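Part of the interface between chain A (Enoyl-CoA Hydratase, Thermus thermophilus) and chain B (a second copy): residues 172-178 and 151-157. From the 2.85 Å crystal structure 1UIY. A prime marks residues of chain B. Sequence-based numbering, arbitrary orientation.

Chain A 172-178: LGLVNRI
Chain B 151-157: EKAAKDL

Contact between residues 172-178 of chain A and 151-157 of chain B in the *Thermus thermophilus* enoyl-CoA hydratase, which bury 282 Å² between them, both sides summed. The chain B stretch is helical throughout and continues beyond Leu157′, with Lys155′ N to Glu151′ O at 3.0 Å, Asp156′ N to Lys152′ O at 3.2 Å and Leu157′ N to Ala153′ O at 3.2 Å. The chain A stretch leaves a helix at Gly173 (phi/psi 101/23) in a Schellman motif, passes through Leu174 (-88/-30), Val175 (-133/150) and Asn176 (-84/-45), and enters a strand at Arg177 (-134/157) and Ile178 (-120/118). In the register of the two stretches, the nearest CA atoms are Gly173 CA and Lys152′ CA, 6.5 Å apart. Glycine suits this turn because a CB at these angles would be jammed against the carbonyl oxygen of Leu172.

One direct hydrogen bond of good geometry joins the stretches: Asn176 points its CA-to-CB bond toward the helix and, with chi1 m (-61°) and chi2 80°, brings its amide to the helix backbone. Asn176 ND2 donates to Lys152′ O at 2.8 Å with an N-H...acceptor angle of 152°. That carbonyl also receives Asp156′ N, so the asparagine adds a second donor to an oxygen already used within the helix. Asn176 ND2 also lies 3.4 Å from Asp156′ CB, while Asn176 OD1 is hydrogen-bonded elsewhere in the structure; a buried amide thus has partners for both its ends.

A salt bridge adds a charged link: Asp156′, one helical turn after Lys152′, also points its CA-to-CB bond toward chain A, with chi1 t (-175°) and chi2 -11°. Arg177 starts sideways, but its end comes nearer, through chi1 -93°, chi2 109°, chi3 -134° and chi4 -167°. Arg177 NH2 pairs with Asp156′ OD2 at 2.4 Å, a very short distance to be read with caution because the position of NH2 is less sure. Asp156′ OD2 lies over one face of the guanidinium, and the accompanying hydrogen bond from Arg177 NH1 to Asp156′ OD1 is weak, at 3.4 Å and 129°.

Two waters bridge the stretches. Water 1 donates to Gly173 O at 3.0 Å and accepts a weak hydrogen bond from Ala153′ N at 3.4 Å. Water 2 accepts from Asn176 ND2 at 3.0 Å and donates to Asp156′ OD2 at 2.7 Å, tying the amide to the carboxylate.

In the packing, Lys152′ starts toward chain A, but its end leads away (chi1 m, chi2 m, chi3 t, chi4 m), so its methylenes supply the side-chain contacts: Lys152′ CG is 3.6 Å from Gly173 O, Lys152′ CD 3.7 Å from Asn176 OD1 and Lys152′ CE 4.1 Å from Leu174 O. Its ammonium turns to its own helix, where Lys152′ NZ and Lys155′ NZ each form a salt bridge with Glu151′ OE1 at 3.1 Å, so one buried carboxylate receives both ammonium groups, which are also hydrogen-bonded elsewhere in the structure. The CA-to-CB bonds of Leu174 (chi1 m, chi2 t) and Val175 (chi1 m) point away from the helix, leaving the backbone carbonyl of Leu174 to meet the lysine.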

# COMPACT_ATOMS: atom_id res chain seq x y z
N LEU A 172 -8.09 -7.57 25.05
CA LEU A 172 -7.24 -6.96 24.03
C LEU A 172 -7.53 -7.44 22.61
O LEU A 172 -7.20 -6.77 21.64
CB LEU A 172 -5.77 -7.21 24.35
CG LEU A 172 -5.27 -6.42 25.56
CD1 LEU A 172 -3.85 -6.84 25.90
CD2 LEU A 172 -5.35 -4.94 25.26
N GLY A 173 -8.15 -8.61 22.49
CA GLY A 173 -8.45 -9.11 21.17
C GLY A 173 -7.47 -10.17 20.71
O GLY A 173 -7.32 -10.40 19.51
N LEU A 174 -6.81 -10.82 21.66
CA LEU A 174 -5.87 -11.88 21.34
C LEU A 174 -6.61 -13.20 21.26
O LEU A 174 -6.22 -14.09 20.51
CB LEU A 174 -4.77 -11.96 22.40
CG LEU A 174 -3.76 -10.81 22.48
CD1 LEU A 174 -2.91 -10.95 23.73
CD2 LEU A 174 -2.88 -10.80 21.24
N VAL A 175 -7.69 -13.33 22.03
CA VAL A 175 -8.47 -14.56 22.01
C VAL A 175 -9.96 -14.24 21.91
O VAL A 175 -10.41 -13.20 22.39
CB VAL A 175 -8.22 -15.41 23.28
CG1 VAL A 175 -6.77 -15.85 23.31
CG2 VAL A 175 -8.54 -14.61 24.53
N ASN A 176 -10.73 -15.14 21.29
CA ASN A 176 -12.16 -14.90 21.14
C ASN A 176 -12.97 -15.32 22.35
O ASN A 176 -13.86 -14.58 22.78
CB ASN A 176 -12.70 -15.62 19.90
CG ASN A 176 -12.05 -15.15 18.61
OD1 ASN A 176 -10.95 -15.56 18.26
ND2 ASN A 176 -12.74 -14.26 17.91
N ARG A 177 -12.68 -16.51 22.88
CA ARG A 177 -13.41 -17.04 24.03
C ARG A 177 -12.54 -17.63 25.12
O ARG A 177 -11.41 -18.04 24.87
CB ARG A 177 -14.41 -18.11 23.59
CG ARG A 177 -15.80 -17.58 23.32
CD ARG A 177 -16.13 -17.59 21.84
NE ARG A 177 -16.73 -16.32 21.44
CZ ARG A 177 -17.34 -16.12 20.28
NH1 ARG A 177 -17.45 -17.10 19.40
NH2 ARG A 177 -17.84 -14.92 20.00
N ILE A 178 -13.09 -17.67 26.33
CA ILE A 178 -12.39 -18.23 27.48
C ILE A 178 -13.20 -19.40 28.04
O ILE A 178 -14.34 -19.22 28.47
CB ILE A 178 -12.24 -17.21 28.61
CG1 ILE A 178 -11.48 -15.98 28.11
CG2 ILE A 178 -11.50 -17.85 29.76
CD1 ILE A 178 -11.39 -14.88 29.13
N GLU B 151 -8.78 -8.09 13.97
CA GLU B 151 -8.88 -9.23 13.06
C GLU B 151 -9.64 -10.41 13.66
O GLU B 151 -10.56 -10.95 13.04
CB GLU B 151 -7.47 -9.65 12.62
CG GLU B 151 -7.40 -10.96 11.87
CD GLU B 151 -6.59 -12.02 12.62
OE1 GLU B 151 -6.90 -13.23 12.46
OE2 GLU B 151 -5.64 -11.64 13.36
N LYS B 152 -9.28 -10.80 14.88
CA LYS B 152 -9.94 -11.91 15.55
C LYS B 152 -11.43 -11.67 15.74
O LYS B 152 -12.22 -12.61 15.75
CB LYS B 152 -9.29 -12.16 16.91
CG LYS B 152 -7.88 -12.75 16.85
CD LYS B 152 -7.91 -14.26 16.65
CE LYS B 152 -6.51 -14.82 16.47
NZ LYS B 152 -5.91 -14.33 15.20
N ALA B 153 -11.82 -10.41 15.89
CA ALA B 153 -13.23 -10.08 16.07
C ALA B 153 -13.92 -10.16 14.72
O ALA B 153 -15.10 -10.53 14.61
CB ALA B 153 -13.38 -8.67 16.66
N ALA B 154 -13.18 -9.83 13.67
CA ALA B 154 -13.73 -9.88 12.33
C ALA B 154 -14.06 -11.33 11.98
O ALA B 154 -15.18 -11.63 11.57
CB ALA B 154 -12.73 -9.32 11.33
N LYS B 155 -13.09 -12.21 12.16
CA LYS B 155 -13.26 -13.63 11.87
C LYS B 155 -14.47 -14.20 12.61
O LYS B 155 -15.31 -14.89 12.02
CB LYS B 155 -12.02 -14.41 12.29
CG LYS B 155 -10.74 -14.06 11.55
CD LYS B 155 -10.69 -14.74 10.20
CE LYS B 155 -9.31 -14.58 9.58
NZ LYS B 155 -8.26 -15.12 10.49
N ASP B 156 -14.53 -13.92 13.90
CA ASP B 156 -15.62 -14.41 14.73
C ASP B 156 -16.94 -14.07 14.04
O ASP B 156 -17.66 -14.95 13.58
CB ASP B 156 -15.54 -13.74 16.10
CG ASP B 156 -16.56 -14.29 17.08
OD1 ASP B 156 -17.47 -15.04 16.67
OD2 ASP B 156 -16.45 -13.94 18.28
N LEU B 157 -17.23 -12.79 13.96
CA LEU B 157 -18.46 -12.32 13.35
C LEU B 157 -18.76 -12.84 11.95
O LEU B 157 -19.90 -13.19 11.64
CB LEU B 157 -18.48 -10.79 13.35
CG LEU B 157 -18.58 -10.19 14.75
CD1 LEU B 157 -18.04 -8.78 14.77
CD2 LEU B 157 -20.03 -10.20 15.21
O HOH W 1 -9.14 -9.09 17.51
O HOH W 2 -14.52 -12.39 19.36